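Local coordinates for protein terminal oxygenase component of carbazole 1,9a-dioxygenase (PDB 3GKQ) that probably dihydroxylates carbazole at carbons 1 and 9a, using electrons relayed from a Rieske [2Fe-2S] cluster to a mononuclear non-heme iron, at residues H66-R71 against V77-K82; V47-L52 against V56-V61. All coordinates share one frame; numbering follows the deposited sequence.

Interaction 1. Residues H66-R71 against V77-K82; sequences HAIADR and VTLSDK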
loop_
_atom_site.group_PDB
_atom_site.type_symbol
_atom_site.label_atom_id
_atom_site.label_comp_id
_atom_site.label_asym_id
_atom_site.label_seq_id
_atom_site.Cartn_x
_atom_site.Cartn_y
_atom_site.Cartn_z
ATOM N N HIS A 66 -29.404 12.635 -14.683
ATOM C CA HIS A 66 -29.342 13.323 -13.400
ATOM C C HIS A 66 -28.087 12.856 -12.671
ATOM O O HIS A 66 -27.600 11.748 -12.907
ATOM C CB HIS A 66 -30.584 13.015 -12.562
ATOM C CG HIS A 66 -31.851 13.561 -13.146
ATOM N ND1 HIS A 66 -32.087 14.913 -13.272
ATOM C CD2 HIS A 66 -32.936 12.937 -13.661
ATOM C CE1 HIS A 66 -33.266 15.100 -13.839
ATOM N NE2 HIS A 66 -33.801 13.918 -14.087
ATOM N N ALA A 67 -27.567 13.708 -11.794
ATOM C CA ALA A 67 -26.359 13.391 -11.041
ATOM C C ALA A 67 -26.487 13.847 -9.588
ATOM O O ALA A 67 -26.802 15.003 -9.319
ATOM C CB ALA A 67 -25.157 14.062 -11.699
ATOM N N ILE A 68 -26.236 12.927 -8.662
ATOM C CA ILE A 68 -26.319 13.210 -7.237
ATOM C C ILE A 68 -25.069 12.689 -6.528
ATOM O O ILE A 68 -24.367 11.815 -7.045
ATOM C CB ILE A 68 -27.542 12.507 -6.590
ATOM C CG1 ILE A 68 -27.432 10.992 -6.806
ATOM C CG2 ILE A 68 -28.849 13.053 -7.182
ATOM C CD1 ILE A 68 -28.522 10.165 -6.128
ATOM N N ALA A 69 -24.797 13.229 -5.343
ATOM C CA ALA A 69 -23.659 12.782 -4.550
ATOM C C ALA A 69 -23.895 11.304 -4.238
ATOM O O ALA A 69 -24.992 10.921 -3.821
ATOM C CB ALA A 69 -23.573 13.589 -3.255
ATOM N N ASP A 70 -22.867 10.481 -4.428
ATOM C CA ASP A 70 -22.977 9.043 -4.194
ATOM C C ASP A 70 -22.681 8.663 -2.741
ATOM O O ASP A 70 -21.800 7.851 -2.461
ATOM C CB ASP A 70 -22.030 8.305 -5.151
ATOM C CG ASP A 70 -22.303 6.812 -5.229
ATOM O OD1 ASP A 70 -23.315 6.347 -4.666
ATOM O OD2 ASP A 70 -21.504 6.099 -5.879
ATOM N N ARG A 71 -23.434 9.253 -1.818
ATOM C CA ARG A 71 -23.263 8.975 -0.398
ATOM C C ARG A 71 -24.526 9.329 0.377
ATOM O O ARG A 71 -25.040 10.443 0.262
ATOM C CB ARG A 71 -22.090 9.774 0.175
ATOM C CG ARG A 71 -21.817 9.463 1.638
ATOM C CD ARG A 71 -20.484 10.042 2.102
ATOM N NE ARG A 71 -20.529 11.492 2.238
ATOM C CZ ARG A 71 -19.464 12.247 2.501
ATOM N NH1 ARG A 71 -18.267 11.684 2.650
ATOM N NH2 ARG A 71 -19.595 13.562 2.625
ATOM N N VAL A 77 -22.930 5.758 3.875
ATOM C CA VAL A 77 -22.569 4.657 2.993
ATOM C C VAL A 77 -22.627 5.120 1.544
ATOM O O VAL A 77 -23.225 6.155 1.230
ATOM C CB VAL A 77 -23.513 3.440 3.150
ATOM C CG1 VAL A 77 -23.505 2.961 4.597
ATOM C CG2 VAL A 77 -24.931 3.802 2.688
ATOM N N THR A 78 -21.992 4.352 0.666
ATOM C CA THR A 78 -21.992 4.664 -0.753
ATOM C C THR A 78 -23.259 4.041 -1.346
ATOM O O THR A 78 -23.428 2.825 -1.321
ATOM C CB THR A 78 -20.743 4.073 -1.435
ATOM O OG1 THR A 78 -19.570 4.687 -0.880
ATOM C CG2 THR A 78 -20.780 4.317 -2.936
ATOM N N LEU A 79 -24.151 4.876 -1.868
ATOM C CA LEU A 79 -25.411 4.391 -2.434
ATOM C C LEU A 79 -25.210 3.339 -3.517
ATOM O O LEU A 79 -25.876 2.302 -3.510
ATOM C CB LEU A 79 -26.219 5.557 -3.005
ATOM C CG LEU A 79 -26.688 6.615 -2.001
ATOM C CD1 LEU A 79 -27.240 7.830 -2.746
ATOM C CD2 LEU A 79 -27.740 6.019 -1.082
ATOM N N SER A 80 -24.278 3.600 -4.432
ATOM C CA SER A 80 -24.000 2.687 -5.539
ATOM C C SER A 80 -23.446 1.320 -5.139
ATOM O O SER A 80 -23.273 0.456 -5.999
ATOM C CB SER A 80 -23.057 3.346 -6.556
ATOM O OG SER A 80 -21.771 3.587 -6.004
ATOM N N ASP A 81 -23.152 1.114 -3.855
ATOM C CA ASP A 81 -22.661 -0.196 -3.424
ATOM C C ASP A 81 -23.772 -1.243 -3.617
ATOM O O ASP A 81 -23.500 -2.440 -3.707
ATOM C CB ASP A 81 -22.228 -0.170 -1.953
ATOM C CG ASP A 81 -20.809 0.383 -1.761
ATOM O OD1 ASP A 81 -20.154 0.739 -2.765
ATOM O OD2 ASP A 81 -20.354 0.455 -0.600
ATOM N N LYS A 82 -25.020 -0.783 -3.656
ATOM C CA LYS A 82 -26.170 -1.665 -3.876
ATOM C C LYS A 82 -27.372 -0.819 -4.276
ATOM O O LYS A 82 -28.205 -0.458 -3.439
ATOM C CB LYS A 82 -26.503 -2.474 -2.621
ATOM C CG LYS A 82 -27.551 -3.563 -2.882
ATOM C CD LYS A 82 -27.763 -4.474 -1.682
ATOM C CE LYS A 82 -28.616 -5.683 -2.064
ATOM N NZ LYS A 82 -29.925 -5.292 -2.690
#
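Both carboxylate oxygens of Asp70 take hydrogen bonds from Ser80, one from its backbone and one from its side chain, and so fasten the two ends of a cluster-binding loop of the Rieske domain. Ser80 N gives its hydrogen to Asp70 OD1 at 2.9 Å and 157°, while Ser80 OG donates to Asp70 OD2 over a short 2.5 Å. Each oxygen uses its syn lone pair, so the two donors sit together at the open end of the carboxylate and fix its rotation. With chi1 at 66°, OG lies between the backbone N and carbonyl carbon of Ser80, which brings it to OD2 while the N-H meets OD1. Thr78 crosses the acid obliquely and lays its methyl CG2 3.5 Å from Asp70 OD2; its hydroxyl is turned to Lys55 instead. Leu79 sets CB 3.4 Å from Asp70 OD1 and carries CD1 to 4.3 Å from Ile68 CD1.

Behind the acid, the chain turns sharply at Asp70, the centre of an inverse gamma turn at the end of strand 64-69. Five residues separate the segments, among them the cluster ligands Cys72 and His74. The side chain of Val77 leaves the backbone away from the 66-71 segment and packs against Cys93 and the [2Fe-2S] cluster. A second subunit reaches this region too: its Ser340 hydrogen-bonds Thr78 N and Asp81 OD2. Val77 O receives a CA-H...O contact from Arg71 CA at 3.3 Å.

Interaction 2. Residues V47-L52 against V56-V61; sequences VPVQLL and VLLNRV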
loop_
_atom_site.group_PDB
_atom_site.type_symbol
_atom_site.label_atom_id
_atom_site.label_comp_id
_atom_site.label_asym_id
_atom_site.label_seq_id
_atom_site.Cartn_x
_atom_site.Cartn_y
_atom_site.Cartn_z
ATOM N N VAL A 47 -25.163 4.668 -12.718
ATOM C CA VAL A 47 -23.734 4.451 -12.928
ATOM C C VAL A 47 -22.886 5.367 -12.038
ATOM O O VAL A 47 -23.006 6.587 -12.100
ATOM C CB VAL A 47 -23.344 4.736 -14.400
ATOM C CG1 VAL A 47 -21.848 4.568 -14.584
ATOM C CG2 VAL A 47 -24.097 3.804 -15.330
ATOM N N PRO A 48 -22.022 4.787 -11.194
ATOM C CA PRO A 48 -21.189 5.635 -10.334
ATOM C C PRO A 48 -19.934 6.127 -11.057
ATOM O O PRO A 48 -19.382 5.428 -11.903
ATOM C CB PRO A 48 -20.851 4.710 -9.172
ATOM C CG PRO A 48 -20.743 3.375 -9.850
ATOM C CD PRO A 48 -21.945 3.376 -10.772
ATOM N N VAL A 49 -19.504 7.340 -10.735
ATOM C CA VAL A 49 -18.294 7.908 -11.317
ATOM C C VAL A 49 -17.610 8.742 -10.240
ATOM O O VAL A 49 -18.210 9.060 -9.208
ATOM C CB VAL A 49 -18.587 8.847 -12.524
ATOM C CG1 VAL A 49 -19.222 8.068 -13.674
ATOM C CG2 VAL A 49 -19.489 9.986 -12.083
ATOM N N GLN A 50 -16.353 9.091 -10.480
ATOM C CA GLN A 50 -15.616 9.923 -9.541
ATOM C C GLN A 50 -14.792 10.921 -10.334
ATOM O O GLN A 50 -14.072 10.542 -11.255
ATOM C CB GLN A 50 -14.686 9.082 -8.658
ATOM C CG GLN A 50 -13.925 9.908 -7.615
ATOM C CD GLN A 50 -13.027 9.060 -6.725
ATOM O OE1 GLN A 50 -13.420 7.986 -6.270
ATOM N NE2 GLN A 50 -11.824 9.549 -6.460
ATOM N N LEU A 51 -14.927 12.200 -10.003
ATOM C CA LEU A 51 -14.152 13.230 -10.678
ATOM C C LEU A 51 -13.771 14.276 -9.643
ATOM O O LEU A 51 -14.573 14.623 -8.769
ATOM C CB LEU A 51 -14.943 13.881 -11.820
ATOM C CG LEU A 51 -16.054 14.872 -11.475
ATOM C CD1 LEU A 51 -16.478 15.614 -12.736
ATOM C CD2 LEU A 51 -17.227 14.141 -10.853
ATOM N N LEU A 52 -12.541 14.767 -9.738
ATOM C CA LEU A 52 -12.040 15.764 -8.799
ATOM C C LEU A 52 -12.183 15.312 -7.347
ATOM O O LEU A 52 -12.412 16.124 -6.450
ATOM C CB LEU A 52 -12.744 17.107 -9.016
ATOM C CG LEU A 52 -12.240 17.905 -10.224
ATOM C CD1 LEU A 52 -12.712 17.252 -11.522
ATOM C CD2 LEU A 52 -12.751 19.331 -10.142
ATOM N N VAL A 56 -19.858 10.580 -7.471
ATOM C CA VAL A 56 -21.168 10.939 -8.001
ATOM C C VAL A 56 -21.911 9.734 -8.577
ATOM O O VAL A 56 -21.291 8.790 -9.063
ATOM C CB VAL A 56 -21.004 12.016 -9.105
ATOM C CG1 VAL A 56 -22.361 12.474 -9.615
ATOM C CG2 VAL A 56 -20.201 13.200 -8.553
ATOM N N LEU A 57 -23.239 9.766 -8.506
ATOM C CA LEU A 57 -24.055 8.681 -9.043
ATOM C C LEU A 57 -24.926 9.251 -10.159
ATOM O O LEU A 57 -25.677 10.207 -9.949
ATOM C CB LEU A 57 -24.957 8.078 -7.960
ATOM C CG LEU A 57 -25.079 6.547 -7.895
ATOM C CD1 LEU A 57 -26.391 6.198 -7.207
ATOM C CD2 LEU A 57 -25.023 5.910 -9.279
ATOM N N LEU A 58 -24.822 8.661 -11.342
ATOM C CA LEU A 58 -25.593 9.118 -12.494
ATOM C C LEU A 58 -26.744 8.169 -12.820
ATOM O O LEU A 58 -26.688 6.980 -12.521
ATOM C CB LEU A 58 -24.690 9.212 -13.727
ATOM C CG LEU A 58 -23.358 9.957 -13.635
ATOM C CD1 LEU A 58 -22.594 9.764 -14.941
ATOM C CD2 LEU A 58 -23.600 11.426 -13.357
ATOM N N ASN A 59 -27.787 8.707 -13.437
ATOM C CA ASN A 59 -28.925 7.901 -13.853
ATOM C C ASN A 59 -29.709 8.666 -14.902
ATOM O O ASN A 59 -29.715 9.900 -14.913
ATOM C CB ASN A 59 -29.835 7.550 -12.673
ATOM C CG ASN A 59 -30.890 6.512 -13.044
ATOM O OD1 ASN A 59 -30.661 5.658 -13.907
ATOM N ND2 ASN A 59 -32.041 6.570 -12.384
ATOM N N ARG A 60 -30.347 7.924 -15.796
ATOM C CA ARG A 60 -31.147 8.520 -16.850
ATOM C C ARG A 60 -32.609 8.174 -16.585
ATOM O O ARG A 60 -32.988 7.002 -16.561
ATOM C CB ARG A 60 -30.691 7.982 -18.205
ATOM C CG ARG A 60 -31.535 8.415 -19.383
ATOM C CD ARG A 60 -30.785 8.165 -20.678
ATOM N NE ARG A 60 -30.412 9.433 -21.284
ATOM C CZ ARG A 60 -29.189 9.755 -21.685
ATOM N NH1 ARG A 60 -28.180 8.903 -21.552
ATOM N NH2 ARG A 60 -28.981 10.942 -22.220
ATOM N N VAL A 61 -33.413 9.206 -16.354
ATOM C CA VAL A 61 -34.835 9.036 -16.072
ATOM C C VAL A 61 -35.632 9.788 -17.128
ATOM O O VAL A 61 -35.520 11.012 -17.252
ATOM C CB VAL A 61 -35.189 9.586 -14.678
ATOM C CG1 VAL A 61 -36.658 9.323 -14.371
ATOM C CG2 VAL A 61 -34.299 8.940 -13.627
#
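Val56 O takes the N-H of Val49 at 2.8 Å and also receives a CA-H...O contact from Pro48 CA at 3.4 Å. The return bond, Val56 N to Val49 O, is equally short at 2.8 Å and nearly straight (169°). Two residues farther from the turn, Val47 and Leu58 exchange a second pair of bonds. Pro48, which has no N-H to offer, falls opposite Leu57 at the non-hydrogen-bonded position between these pairs. This is an antiparallel beta hairpin, strands 47-51 and 54-61, in the Rieske domain.

Leu57 sits on the Pro48 side, its chi1 of -137° well off a staggered value, and its CD2 rests 3.5 Å from Val47 C, against the peptide that leads into the proline. The opposite face is aliphatic. Val49 straddles two neighbours there: CG2 meets Val56 CB at 3.9 Å, and CG1 touches Leu58 CD1 at 4.0 Å, the side chains of Val49 and Leu58 crossing at about a right angle. Leu51 reaches in with CD2, 3.9 Å from Val56 CG2; Val35 and Leu138 pack against both Leu51 and Leu58.

From the N terminus, interaction 2 comes first: the chain runs out along 47-52, reverses in a tight turn and comes back in strand 54-61, whose residues 56-61 close the hairpin. Another short turn reverses it into strand 64-69, which pairs with 54-61 to complete a three-stranded antiparallel sheet with 54-61 in the middle. Interaction 1 then closes the loop that leaves this sheet past Cys72 and His74. The contacts therefore follow in series, neither nesting nor crossing. They are joined by Ile68 O to Leu57 N, probably a hydrogen bond of 2.8 Å, and by Ala67 packing on Leu58. Asp70 and Ser80 also touch Pro48, so the cluster loop rests against the hairpin's first strand.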